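Local coordinates for protein cytokinin riboside 5'-monophosphate phosphoribohydrolase (PDB 5WQ3) that belongs to the SLOG clan and is built as a Rossmann-like alpha/beta fold round a parallel sheet, in an assembly of six chains, at residues V90-K95 against V167-G172; A102-G107 against T157-Y162; F173-E178 against E202-L207; D177-V182 against I196-T201; D209-R214 against K224-M229. One frame throughout, in Å; residues are numbered along the deposited sequence. Where two conformers were deposited one is given.

All five contacts belong to one Rossmann-like fold. Interactions 1, 2 and 4 each join a helix to the central parallel sheet. Interactions 3 and 5 pack helix on helix beside the sheet. Along the chain, interaction 2 falls between the two segments of interaction 1; interactions 3 and 4 then open on helix 173-188, and interaction 5 follows. Interactions 3 and 4 share D177 and E178, and their centres lie about 7 Å apart. Strands 166-168 and 196-199, used by interactions 1 and 4, are neighbours in the sheet. Interaction 5 shares helix 201-216 with interaction 3. The centres of interactions 2 and 5 are about 25 Å apart, so the set runs from strand 102-105 out to helices 201-216 and 223-227.

Interaction 1: V90-K95 against V167-G172; sequences VELGEK and VCLPGG
L92 and V167 point at each other tip to tip, joining helix 84-98 to strand 166-168 in the Rossmann-like alpha/beta sheet. Their CA atoms are 9.4 Å apart, and the two side chains span that distance. L92 has CG anti to the backbone N (chi1 179°), which sends the isobutyl group off the helix toward the strand. V167 meets it with CG1, also anti to its own N. L169, two residues further on and just past the strand, reaches the same leucine methyl from beside V167. All three side chains are buried, and no hydrogen bond crosses between the segments.

C168 points the other way, to the opposite face of the sheet, where it meets W204. This alternation is that of an extended strand. V73, on the neighbouring strand 70-74, touches both L92 and L169, so the leucine of the helix sits over two adjacent strands. The helix is also tied at its flank: K95 NZ forms a salt bridge with D236 on helix 235-246. Beyond L169 the chain leaves the sheet through P170, G171 and G172. These open the PGG-x-GT sequence signature of this family, and G172 is the N-cap of helix 173-188. The central touch is made by L92 CD2, which lies 3.7 Å from V167 CG1 and 4.4 Å from L169 CD2.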
# COMPACT_ATOMS: atom_id res chain seq x y z
N VAL C 90 -28.12 -41.53 37.84
CA VAL C 90 -28.07 -40.72 39.08
C VAL C 90 -28.75 -41.46 40.26
O VAL C 90 -28.19 -41.54 41.38
CB VAL C 90 -28.67 -39.31 38.88
CG1 VAL C 90 -28.93 -38.59 40.20
CG2 VAL C 90 -27.75 -38.47 37.98
N GLU C 91 -29.95 -41.99 40.00
CA GLU C 91 -30.74 -42.75 40.93
C GLU C 91 -30.02 -44.03 41.37
O GLU C 91 -30.05 -44.39 42.53
CB GLU C 91 -32.11 -43.13 40.30
CG GLU C 91 -33.08 -41.95 40.18
CD GLU C 91 -34.50 -42.37 39.81
OE1 GLU C 91 -34.70 -43.41 39.12
OE2 GLU C 91 -35.44 -41.67 40.22
N LEU C 92 -29.35 -44.69 40.43
CA LEU C 92 -28.53 -45.85 40.75
C LEU C 92 -27.42 -45.50 41.74
O LEU C 92 -27.16 -46.23 42.73
CB LEU C 92 -27.93 -46.42 39.48
CG LEU C 92 -27.04 -47.62 39.70
CD1 LEU C 92 -27.81 -48.76 40.33
CD2 LEU C 92 -26.44 -48.06 38.37
N GLY C 93 -26.78 -44.38 41.52
CA GLY C 93 -25.68 -44.00 42.43
C GLY C 93 -26.24 -43.73 43.80
O GLY C 93 -25.67 -44.16 44.83
N GLU C 94 -27.35 -43.02 43.84
CA GLU C 94 -28.05 -42.73 45.11
C GLU C 94 -28.42 -44.03 45.86
O GLU C 94 -28.16 -44.15 47.06
CB GLU C 94 -29.29 -41.89 44.85
CG GLU C 94 -29.93 -41.32 46.12
CD GLU C 94 -31.00 -42.22 46.72
OE1 GLU C 94 -30.82 -42.67 47.90
OE2 GLU C 94 -32.02 -42.47 46.02
N LYS C 95 -29.02 -45.00 45.17
CA LYS C 95 -29.47 -46.25 45.80
C LYS C 95 -28.32 -47.15 46.20
O LYS C 95 -28.41 -47.87 47.17
CB LYS C 95 -30.33 -47.01 44.78
CG LYS C 95 -31.67 -46.30 44.49
CD LYS C 95 -32.42 -46.95 43.34
CE LYS C 95 -33.71 -46.21 42.94
NZ LYS C 95 -34.63 -46.13 44.08
N VAL C 167 -22.09 -53.01 37.38
CA VAL C 167 -23.35 -52.63 36.74
C VAL C 167 -23.08 -51.85 35.46
O VAL C 167 -22.37 -50.88 35.45
CB VAL C 167 -24.18 -51.73 37.65
CG1 VAL C 167 -25.49 -51.33 36.96
CG2 VAL C 167 -24.45 -52.45 38.93
N CYS C 168 -23.66 -52.29 34.36
CA CYS C 168 -23.43 -51.62 33.08
C CYS C 168 -24.69 -50.95 32.62
O CYS C 168 -25.64 -51.64 32.23
CB CYS C 168 -23.00 -52.65 32.04
SG CYS C 168 -21.41 -53.46 32.39
N LEU C 169 -24.72 -49.63 32.72
CA LEU C 169 -25.66 -48.82 31.98
C LEU C 169 -25.37 -48.96 30.48
O LEU C 169 -24.32 -49.52 30.04
CB LEU C 169 -25.65 -47.37 32.45
CG LEU C 169 -25.97 -47.03 33.93
CD1 LEU C 169 -25.48 -45.69 34.40
CD2 LEU C 169 -27.47 -47.07 34.16
N PRO C 170 -26.34 -48.53 29.66
CA PRO C 170 -26.10 -48.61 28.24
C PRO C 170 -24.81 -47.91 27.84
O PRO C 170 -24.46 -46.86 28.40
CB PRO C 170 -27.32 -47.89 27.64
CG PRO C 170 -28.40 -48.20 28.61
CD PRO C 170 -27.71 -48.04 29.95
N GLY C 171 -24.08 -48.53 26.92
CA GLY C 171 -22.87 -47.94 26.43
C GLY C 171 -22.30 -48.59 25.20
O GLY C 171 -22.84 -49.56 24.71
N GLY C 172 -21.14 -48.07 24.77
CA GLY C 172 -20.49 -48.52 23.58
C GLY C 172 -19.36 -49.48 23.88
O GLY C 172 -19.50 -50.36 24.72

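Interaction 2: A102-G107 against T157-Y162; sequences AVVTGG and TMFLKY. With EDO (1,2-ethanediol), chain L.
V104 on strand 102-105 and F159 on helix 152-162 are the closest backbone pair, with CA atoms 7.7 Å apart. The F159 ring fills this gap with its edge, and neither of its faces is turned to the strand. V104 CG1 lies near the ring plane, 3.9 Å from F159 CE1. T105 O is also at this edge, 3.9 Å from the same F159 CE1. Further round the rim, G106 CA is 4.1 Å from F159 CZ. F159 keeps CG anti to its carbonyl carbon (chi1 -64°), and the ring then leans over to the end of the strand. F74 meets the ring edge-to-face, and T72 and L129 on neighbouring strands also touch it.

T105 points away from the helix. Its OG1 accepts a hydrogen bond from G107 N at 2.9 Å, which makes an ST turn. The same OG1 is hydrogen-bonded to N116 OD1, so the hydroxyl ties the turn to helix 113-121. G107 has a positive phi, which favours glycine. At T157, whose OG1 is also hydrogen-bonded to F153 O, a 1,2-ethanediol, probably a crystallisation additive, makes a weak hydrogen bond from O1 to OG1. The contact is a helix laid on a parallel sheet, beside the glycine-rich turn after strand 102-105, a feature consistent with a Rossmann-like fold.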
# COMPACT_ATOMS: atom_id res chain seq x y z
N ALA C 102 -19.69 -47.88 48.13
CA ALA C 102 -18.98 -46.88 47.29
C ALA C 102 -19.31 -47.12 45.83
O ALA C 102 -19.58 -48.24 45.45
CB ALA C 102 -17.46 -46.97 47.50
N VAL C 103 -19.32 -46.05 45.02
CA VAL C 103 -19.64 -46.13 43.63
C VAL C 103 -18.40 -45.67 42.89
O VAL C 103 -17.92 -44.54 43.13
CB VAL C 103 -20.81 -45.21 43.32
CG1 VAL C 103 -21.01 -45.03 41.82
CG2 VAL C 103 -22.06 -45.76 44.01
N VAL C 104 -17.87 -46.55 42.07
CA VAL C 104 -16.65 -46.36 41.30
C VAL C 104 -17.00 -46.29 39.82
O VAL C 104 -17.73 -47.17 39.31
CB VAL C 104 -15.72 -47.54 41.48
CG1 VAL C 104 -14.37 -47.34 40.77
CG2 VAL C 104 -15.51 -47.80 42.94
N THR C 105 -16.45 -45.26 39.14
CA THR C 105 -16.63 -45.14 37.68
C THR C 105 -15.32 -44.87 36.99
O THR C 105 -14.35 -44.53 37.64
CB THR C 105 -17.51 -43.97 37.31
OG1 THR C 105 -16.87 -42.74 37.73
CG2 THR C 105 -18.84 -44.10 37.92
N GLY C 106 -15.33 -44.87 35.65
CA GLY C 106 -14.23 -44.29 34.88
C GLY C 106 -13.99 -42.78 34.98
O GLY C 106 -13.06 -42.28 34.34
N GLY C 107 -14.81 -42.06 35.76
CA GLY C 107 -14.59 -40.64 36.09
C GLY C 107 -14.77 -39.62 34.95
O GLY C 107 -14.45 -38.51 35.12
N THR C 157 -7.39 -53.28 36.00
CA THR C 157 -7.13 -54.06 37.15
C THR C 157 -7.80 -53.47 38.42
O THR C 157 -8.28 -54.25 39.24
CB THR C 157 -5.59 -54.14 37.38
OG1 THR C 157 -5.01 -54.69 36.20
CG2 THR C 157 -5.26 -55.04 38.47
N MET C 158 -7.78 -52.13 38.59
CA MET C 158 -8.27 -51.51 39.80
C MET C 158 -9.76 -51.75 39.93
O MET C 158 -10.24 -51.97 41.04
CB MET C 158 -8.01 -50.02 39.79
CG MET C 158 -6.57 -49.53 39.68
SD MET C 158 -5.50 -50.31 40.83
CE MET C 158 -3.92 -50.15 39.97
N PHE C 159 -10.50 -51.78 38.82
CA PHE C 159 -11.97 -52.05 38.90
C PHE C 159 -12.28 -53.43 39.46
O PHE C 159 -13.20 -53.57 40.29
CB PHE C 159 -12.65 -51.89 37.55
CG PHE C 159 -12.62 -50.48 36.98
CD1 PHE C 159 -13.02 -49.41 37.70
CD2 PHE C 159 -12.18 -50.27 35.69
CE1 PHE C 159 -13.03 -48.14 37.16
CE2 PHE C 159 -12.20 -48.98 35.12
CZ PHE C 159 -12.60 -47.91 35.87
N LEU C 160 -11.49 -54.45 39.06
CA LEU C 160 -11.70 -55.80 39.48
C LEU C 160 -11.20 -56.02 40.89
O LEU C 160 -11.78 -56.78 41.64
CB LEU C 160 -11.01 -56.81 38.55
CG LEU C 160 -11.68 -56.97 37.17
CD1 LEU C 160 -10.74 -57.67 36.18
CD2 LEU C 160 -13.01 -57.72 37.35
N LYS C 161 -10.09 -55.38 41.23
CA LYS C 161 -9.48 -55.63 42.55
C LYS C 161 -10.23 -54.90 43.70
O LYS C 161 -10.26 -55.43 44.80
CB LYS C 161 -7.99 -55.17 42.55
CG LYS C 161 -7.20 -55.68 43.76
CD LYS C 161 -5.73 -55.29 43.67
CE LYS C 161 -4.97 -55.80 44.88
NZ LYS C 161 -3.61 -55.22 44.94
N TYR C 162 -10.79 -53.71 43.48
CA TYR C 162 -11.35 -52.89 44.54
C TYR C 162 -12.81 -52.60 44.47
O TYR C 162 -13.26 -51.74 45.15
CB TYR C 162 -10.59 -51.57 44.61
CG TYR C 162 -9.13 -51.81 44.89
CD1 TYR C 162 -8.72 -52.23 46.13
CD2 TYR C 162 -8.15 -51.67 43.86
CE1 TYR C 162 -7.36 -52.50 46.40
CE2 TYR C 162 -6.81 -51.94 44.11
CZ TYR C 162 -6.43 -52.34 45.38
OH TYR C 162 -5.12 -52.56 45.65
C1 EDO L . -7.65 -56.40 34.26
O1 EDO L . -6.86 -57.26 35.06
C2 EDO L . -7.87 -57.10 32.95
O2 EDO L . -7.24 -56.32 31.94

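Interaction 3: F173-E178 against E202-L207; sequences FGTLDE and EFWAGL
This is an apolar helix-to-helix contact, in which L176 of helix 173-188 meets W204 and L207 of helix 201-216 beside strands 166-168 and 196-199. The axes of the two short segments are 14.2 Å apart and cross at -59°. Large side chains therefore bridge a wide gap. L176 CD2 does most of the work. It lies near the plane of the W204 indole, at the six-membered edge, 3.6 Å from W204 CZ3. It is also 3.9 Å from L207 CD2. L176 lies alongside W204 and L207, pointing the opposite way to each. T175 adds a looser touch at the same rim, with CG2 4.3 Å from W204 CH2. F203 CD2 lies over the rim of one indole face, from within its own helix. The indole also touches C168 and L179. No hydrogen bond links the segments. The contact rests on dispersion and hydrophobic burial, while the indole NE1 turns to a weak hydrogen bond with I199 O.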
# COMPACT_ATOMS: atom_id res chain seq x y z
N PHE C 173 -18.25 -49.32 23.17
CA PHE C 173 -17.28 -50.37 23.09
C PHE C 173 -16.45 -50.44 24.40
O PHE C 173 -16.02 -51.53 24.78
CB PHE C 173 -16.34 -50.13 21.90
CG PHE C 173 -16.94 -50.34 20.56
CD1 PHE C 173 -17.96 -51.27 20.33
CD2 PHE C 173 -16.42 -49.70 19.51
CE1 PHE C 173 -18.44 -51.48 19.04
CE2 PHE C 173 -16.85 -49.92 18.25
CZ PHE C 173 -17.88 -50.79 18.01
N GLY C 174 -16.33 -49.32 25.08
CA GLY C 174 -15.56 -49.25 26.36
C GLY C 174 -16.34 -50.00 27.43
O GLY C 174 -15.79 -50.83 28.20
N THR C 175 -17.64 -49.83 27.38
CA THR C 175 -18.52 -50.56 28.26
C THR C 175 -18.53 -52.07 27.97
O THR C 175 -18.44 -52.86 28.86
CB THR C 175 -19.94 -49.97 28.24
OG1 THR C 175 -19.92 -48.62 28.67
CG2 THR C 175 -20.82 -50.72 29.13
N LEU C 176 -18.65 -52.44 26.70
CA LEU C 176 -18.70 -53.82 26.31
C LEU C 176 -17.37 -54.49 26.64
O LEU C 176 -17.31 -55.64 27.03
CB LEU C 176 -18.99 -53.97 24.83
CG LEU C 176 -20.43 -53.50 24.55
CD1 LEU C 176 -20.61 -53.31 23.05
CD2 LEU C 176 -21.42 -54.47 25.11
N ASP C 177 -16.30 -53.76 26.48
CA ASP C 177 -14.96 -54.28 26.86
C ASP C 177 -14.92 -54.76 28.33
O ASP C 177 -14.48 -55.89 28.65
CB ASP C 177 -13.91 -53.17 26.57
CG ASP C 177 -12.42 -53.61 26.93
OD1 ASP C 177 -12.13 -54.81 27.08
OD2 ASP C 177 -11.61 -52.69 27.08
N GLU C 178 -15.35 -53.91 29.27
CA GLU C 178 -15.39 -54.27 30.75
C GLU C 178 -16.36 -55.35 31.01
O GLU C 178 -16.11 -56.26 31.78
CB GLU C 178 -15.82 -53.08 31.58
CG GLU C 178 -14.76 -52.03 31.63
CD GLU C 178 -13.63 -52.43 32.58
OE1 GLU C 178 -13.66 -53.50 33.24
OE2 GLU C 178 -12.73 -51.62 32.69
N GLU C 202 -34.43 -53.12 26.92
CA GLU C 202 -34.59 -52.96 25.49
C GLU C 202 -33.24 -52.75 24.85
O GLU C 202 -32.98 -53.28 23.82
CB GLU C 202 -35.50 -51.79 25.19
CG GLU C 202 -36.93 -52.19 24.97
CD GLU C 202 -37.87 -51.01 24.87
OE1 GLU C 202 -37.61 -50.09 24.09
OE2 GLU C 202 -38.88 -51.01 25.58
N PHE C 203 -32.39 -51.98 25.49
CA PHE C 203 -31.07 -51.74 24.96
C PHE C 203 -30.27 -53.02 24.82
O PHE C 203 -29.74 -53.31 23.81
CB PHE C 203 -30.32 -50.70 25.77
CG PHE C 203 -28.92 -50.48 25.30
CD1 PHE C 203 -28.65 -49.57 24.34
CD2 PHE C 203 -27.89 -51.20 25.83
CE1 PHE C 203 -27.37 -49.38 23.91
CE2 PHE C 203 -26.61 -51.01 25.40
CZ PHE C 203 -26.36 -50.11 24.43
N TRP C 204 -30.27 -53.83 25.85
CA TRP C 204 -29.41 -55.00 25.93
C TRP C 204 -29.97 -56.24 25.30
O TRP C 204 -29.24 -57.22 25.10
CB TRP C 204 -29.08 -55.25 27.40
CG TRP C 204 -28.20 -54.18 28.02
CD1 TRP C 204 -28.55 -53.27 28.96
CD2 TRP C 204 -26.77 -54.04 27.84
NE1 TRP C 204 -27.41 -52.51 29.37
CE2 TRP C 204 -26.32 -52.98 28.68
CE3 TRP C 204 -25.82 -54.70 27.03
CZ2 TRP C 204 -24.98 -52.53 28.69
CZ3 TRP C 204 -24.48 -54.26 27.07
CH2 TRP C 204 -24.08 -53.20 27.88
N ALA C 205 -31.27 -56.24 24.95
CA ALA C 205 -31.92 -57.53 24.61
C ALA C 205 -31.20 -58.26 23.47
O ALA C 205 -30.97 -59.45 23.52
CB ALA C 205 -33.46 -57.37 24.28
N GLY C 206 -30.86 -57.54 22.43
CA GLY C 206 -30.28 -58.20 21.27
C GLY C 206 -28.90 -58.77 21.53
O GLY C 206 -28.53 -59.81 20.96
N LEU C 207 -28.14 -58.15 22.43
CA LEU C 207 -26.88 -58.79 22.78
C LEU C 207 -27.12 -60.07 23.56
O LEU C 207 -26.53 -61.11 23.32
CB LEU C 207 -26.05 -57.76 23.62
CG LEU C 207 -24.68 -58.34 24.02
CD1 LEU C 207 -23.81 -58.66 22.82
CD2 LEU C 207 -23.95 -57.45 25.05

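Interaction 4: D177-V182 against I196-T201; sequences DELFEV and IVLIGT
L179 and L198 form the tight centre of this contact, their side chains crossing at about a right angle. L179 CD1 is 3.6 Å from L198 CD2 and 3.8 Å from I196 CG2, so one methyl fits against two strand residues. L179 has CG anti to the backbone N (chi1 178°), and this carries its methyls to the strand. V182 and I196 meet tip to tip, with V182 CG2 3.7 Å from I196 CD1. V182 was modelled in two conformers, so that pair is less certain. W204 and M229 also touch L179 and L198, and M229 touches I196.

Away from the strand, D177 and E181 are partly exposed and take no part in this contact; both form salt bridges with K156 on helix 152-162. The segment axes are 10.4 Å apart at 150°, close to antiparallel. Strand 166-168 precedes the helix and lies beside 196-199, parallel to it. This is a beta-alpha-beta crossover, the repeating element of Rossmann-like folds.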
# COMPACT_ATOMS: atom_id res chain seq x y z
N ASP C 177 -16.30 -53.76 26.48
CA ASP C 177 -14.96 -54.28 26.86
C ASP C 177 -14.92 -54.76 28.33
O ASP C 177 -14.48 -55.89 28.65
CB ASP C 177 -13.91 -53.17 26.57
CG ASP C 177 -12.42 -53.61 26.93
OD1 ASP C 177 -12.13 -54.81 27.08
OD2 ASP C 177 -11.61 -52.69 27.08
N GLU C 178 -15.35 -53.91 29.27
CA GLU C 178 -15.39 -54.27 30.75
C GLU C 178 -16.36 -55.35 31.01
O GLU C 178 -16.11 -56.26 31.78
CB GLU C 178 -15.82 -53.08 31.58
CG GLU C 178 -14.76 -52.03 31.63
CD GLU C 178 -13.63 -52.43 32.58
OE1 GLU C 178 -13.66 -53.50 33.24
OE2 GLU C 178 -12.73 -51.62 32.69
N LEU C 179 -17.49 -55.34 30.30
CA LEU C 179 -18.45 -56.41 30.51
C LEU C 179 -17.93 -57.76 30.21
O LEU C 179 -18.11 -58.69 31.01
CB LEU C 179 -19.74 -56.15 29.66
CG LEU C 179 -20.78 -57.24 29.79
CD1 LEU C 179 -21.28 -57.45 31.20
CD2 LEU C 179 -21.97 -56.99 28.84
N PHE C 180 -17.31 -57.94 29.02
CA PHE C 180 -16.82 -59.24 28.65
C PHE C 180 -15.58 -59.64 29.44
O PHE C 180 -15.42 -60.79 29.74
CB PHE C 180 -16.69 -59.42 27.17
CG PHE C 180 -18.03 -59.49 26.48
CD1 PHE C 180 -18.83 -60.56 26.69
CD2 PHE C 180 -18.45 -58.48 25.68
CE1 PHE C 180 -20.08 -60.65 26.13
CE2 PHE C 180 -19.73 -58.55 25.06
CZ PHE C 180 -20.52 -59.65 25.31
N GLU C 181 -14.83 -58.67 29.91
CA GLU C 181 -13.75 -59.00 30.84
C GLU C 181 -14.26 -59.53 32.17
O GLU C 181 -13.78 -60.54 32.64
CB GLU C 181 -12.99 -57.76 31.03
CG GLU C 181 -11.70 -57.82 31.77
CD GLU C 181 -11.09 -56.43 31.65
OE1 GLU C 181 -11.10 -55.87 30.50
OE2 GLU C 181 -10.72 -55.88 32.71
N VAL C 182 -15.26 -58.88 32.77
CA VAL C 182 -15.73 -59.40 34.05
C VAL C 182 -16.39 -60.77 33.83
O VAL C 182 -16.24 -61.67 34.63
CB VAL C 182 -16.63 -58.43 34.84
CG1 VAL C 182 -17.82 -57.92 34.01
CG2 VAL C 182 -17.13 -59.10 36.10
N ILE C 196 -23.27 -59.15 38.26
CA ILE C 196 -23.10 -58.40 37.07
C ILE C 196 -24.50 -58.05 36.67
O ILE C 196 -25.35 -58.96 36.52
CB ILE C 196 -22.43 -59.23 35.95
CG1 ILE C 196 -21.01 -59.69 36.36
CG2 ILE C 196 -22.44 -58.40 34.66
CD1 ILE C 196 -20.44 -60.71 35.42
N VAL C 197 -24.74 -56.76 36.52
CA VAL C 197 -26.10 -56.32 36.18
C VAL C 197 -26.10 -55.43 34.97
O VAL C 197 -25.20 -54.56 34.85
CB VAL C 197 -26.74 -55.50 37.32
CG1 VAL C 197 -28.20 -55.17 36.96
CG2 VAL C 197 -26.67 -56.27 38.61
N LEU C 198 -27.06 -55.68 34.04
CA LEU C 198 -27.21 -54.79 32.88
C LEU C 198 -28.52 -54.01 33.06
O LEU C 198 -29.54 -54.62 33.30
CB LEU C 198 -27.18 -55.55 31.50
CG LEU C 198 -26.09 -56.68 31.27
CD1 LEU C 198 -26.21 -57.31 29.92
CD2 LEU C 198 -24.66 -56.19 31.42
N ILE C 199 -28.49 -52.70 32.89
CA ILE C 199 -29.65 -51.84 33.00
C ILE C 199 -30.12 -51.37 31.64
O ILE C 199 -29.39 -50.77 30.95
CB ILE C 199 -29.34 -50.59 33.81
CG1 ILE C 199 -28.74 -50.95 35.16
CG2 ILE C 199 -30.55 -49.70 33.91
CD1 ILE C 199 -29.66 -51.51 36.18
N GLY C 200 -31.38 -51.62 31.32
CA GLY C 200 -31.93 -51.25 30.05
C GLY C 200 -32.26 -52.52 29.30
O GLY C 200 -31.42 -53.10 28.64
N THR C 201 -33.49 -52.95 29.42
CA THR C 201 -33.84 -54.26 28.93
C THR C 201 -33.90 -54.21 27.43
O THR C 201 -33.53 -55.12 26.77
CB THR C 201 -35.20 -54.75 29.44
OG1 THR C 201 -36.15 -53.70 29.33
CG2 THR C 201 -35.12 -55.27 30.83

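Interaction 5: D209-R214 against K224-M229; sequences DWIRHR and KDVDRM
R212 and D227 form a salt bridge in which one carboxylate oxygen accepts hydrogen bonds from both terminal nitrogens of the guanidinium. R212 NH2 donates to D227 OD1 at 2.7 Å, with an N-H...O angle of 134°. The oxygen lies 6° out of the guanidinium plane and is approached nearly along its C-O axis. R212 NH1 also donates to D227 OD1, but the modelled 2.5 Å is very short and its exact value is doubtful. The two flat groups are turned 38° apart. Both nitrogens share one oxygen, whereas a bidentate pair uses both. E223 gives R212 NH2 a second, long and weak ion-pair partner.

Inward from the charges, V226 CG1 lies over one face of the guanidinium, 4.0 Å from R212 NH2. Its other methyl meets the buried I211, with V226 CG2 3.5 Å from I211 CG2. I211 has CG2 anti to the backbone N, which aims that methyl at the valine. V226 is buried too, whereas D227 is exposed. I221 touches both apolar partners. Helix 201-216 here packs against the short helix 223-227, with F180 of helix 173-188 against I211 and the M229 side chain against I196 and L198 of strand 196-199.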
# COMPACT_ATOMS: atom_id res chain seq x y z
N ASP C 209 -29.77 -61.99 23.65
CA ASP C 209 -30.36 -63.04 22.77
C ASP C 209 -29.29 -63.74 21.91
O ASP C 209 -29.27 -64.97 21.75
CB ASP C 209 -31.45 -62.44 21.86
CG ASP C 209 -32.57 -61.75 22.65
OD1 ASP C 209 -32.82 -62.08 23.82
OD2 ASP C 209 -33.24 -60.85 22.09
N TRP C 210 -28.37 -62.97 21.36
CA TRP C 210 -27.30 -63.56 20.57
C TRP C 210 -26.44 -64.44 21.44
O TRP C 210 -26.09 -65.56 21.07
CB TRP C 210 -26.46 -62.46 19.90
CG TRP C 210 -25.30 -62.96 19.07
CD1 TRP C 210 -25.35 -63.60 17.86
CD2 TRP C 210 -23.92 -62.91 19.44
NE1 TRP C 210 -24.08 -63.93 17.45
CE2 TRP C 210 -23.19 -63.50 18.41
CE3 TRP C 210 -23.25 -62.39 20.52
CZ2 TRP C 210 -21.83 -63.63 18.44
CZ3 TRP C 210 -21.88 -62.51 20.56
CH2 TRP C 210 -21.19 -63.11 19.50
N ILE C 211 -26.08 -63.96 22.61
CA ILE C 211 -25.25 -64.77 23.50
C ILE C 211 -25.94 -66.14 23.80
O ILE C 211 -25.29 -67.20 23.73
CB ILE C 211 -24.95 -64.02 24.81
CG1 ILE C 211 -23.96 -62.85 24.54
CG2 ILE C 211 -24.33 -64.97 25.84
CD1 ILE C 211 -23.87 -61.86 25.69
N ARG C 212 -27.24 -66.13 24.11
CA ARG C 212 -27.96 -67.42 24.34
C ARG C 212 -28.11 -68.27 23.07
O ARG C 212 -27.79 -69.45 23.05
CB ARG C 212 -29.33 -67.23 24.96
CG ARG C 212 -29.39 -66.20 26.05
CD ARG C 212 -30.76 -66.15 26.69
NE ARG C 212 -30.64 -65.73 28.09
CZ ARG C 212 -30.39 -66.56 29.11
NH1 ARG C 212 -30.30 -66.08 30.35
NH2 ARG C 212 -30.22 -67.87 28.91
N HIS C 213 -28.56 -67.66 21.99
CA HIS C 213 -28.95 -68.45 20.83
C HIS C 213 -27.70 -68.88 20.05
O HIS C 213 -27.72 -69.83 19.28
CB HIS C 213 -29.99 -67.72 19.97
CG HIS C 213 -31.34 -67.60 20.64
ND1 HIS C 213 -32.00 -66.40 20.80
CD2 HIS C 213 -32.12 -68.55 21.22
CE1 HIS C 213 -33.15 -66.61 21.43
NE2 HIS C 213 -33.24 -67.90 21.70
N ARG C 214 -26.60 -68.22 20.28
CA ARG C 214 -25.46 -68.54 19.52
C ARG C 214 -24.31 -69.01 20.37
O ARG C 214 -23.75 -70.07 20.09
CB ARG C 214 -25.10 -67.32 18.69
CG ARG C 214 -24.01 -67.51 17.70
CD ARG C 214 -24.26 -68.69 16.77
NE ARG C 214 -25.30 -68.37 15.79
CZ ARG C 214 -25.38 -68.94 14.59
NH1 ARG C 214 -24.48 -69.87 14.19
NH2 ARG C 214 -26.36 -68.59 13.76
N LYS C 224 -25.09 -71.16 32.42
CA LYS C 224 -25.05 -70.41 33.65
C LYS C 224 -24.14 -69.14 33.52
O LYS C 224 -24.36 -68.13 34.18
CB LYS C 224 -24.56 -71.31 34.78
CG LYS C 224 -23.16 -71.82 34.55
CD LYS C 224 -22.55 -72.45 35.79
CE LYS C 224 -22.83 -73.94 35.80
NZ LYS C 224 -22.69 -74.43 37.20
N ASP C 225 -23.11 -69.20 32.67
CA ASP C 225 -22.23 -68.03 32.41
C ASP C 225 -23.01 -66.77 31.91
O ASP C 225 -22.52 -65.64 32.08
CB ASP C 225 -21.14 -68.34 31.41
CG ASP C 225 -20.36 -69.58 31.76
OD1 ASP C 225 -20.27 -69.86 32.96
OD2 ASP C 225 -19.83 -70.26 30.83
N VAL C 226 -24.17 -66.99 31.28
CA VAL C 226 -25.04 -65.93 30.87
C VAL C 226 -26.26 -65.74 31.78
O VAL C 226 -26.66 -64.63 32.06
CB VAL C 226 -25.44 -66.10 29.37
CG1 VAL C 226 -26.29 -67.35 29.11
CG2 VAL C 226 -26.15 -64.87 28.84
N ASP C 227 -26.86 -66.83 32.27
CA ASP C 227 -28.02 -66.74 33.19
C ASP C 227 -27.74 -66.00 34.47
O ASP C 227 -28.66 -65.50 35.07
CB ASP C 227 -28.50 -68.14 33.61
CG ASP C 227 -29.37 -68.79 32.56
OD1 ASP C 227 -29.57 -68.18 31.49
OD2 ASP C 227 -29.84 -69.92 32.80
N ARG C 228 -26.48 -65.93 34.89
CA ARG C 228 -26.11 -65.28 36.15
C ARG C 228 -26.11 -63.75 36.15
O ARG C 228 -26.07 -63.14 37.23
CB ARG C 228 -24.72 -65.74 36.56
CG ARG C 228 -23.58 -65.15 35.73
CD ARG C 228 -22.29 -65.95 35.91
NE ARG C 228 -22.12 -66.24 37.33
CZ ARG C 228 -21.66 -67.37 37.87
NH1 ARG C 228 -21.26 -68.39 37.14
NH2 ARG C 228 -21.60 -67.47 39.20
N MET C 229 -26.15 -63.12 34.97
CA MET C 229 -26.33 -61.68 34.91
C MET C 229 -27.79 -61.34 35.11
O MET C 229 -28.65 -61.94 34.53
CB MET C 229 -26.01 -61.11 33.54
CG MET C 229 -24.61 -61.25 33.09
SD MET C 229 -24.35 -60.17 31.67
CE MET C 229 -24.69 -61.37 30.38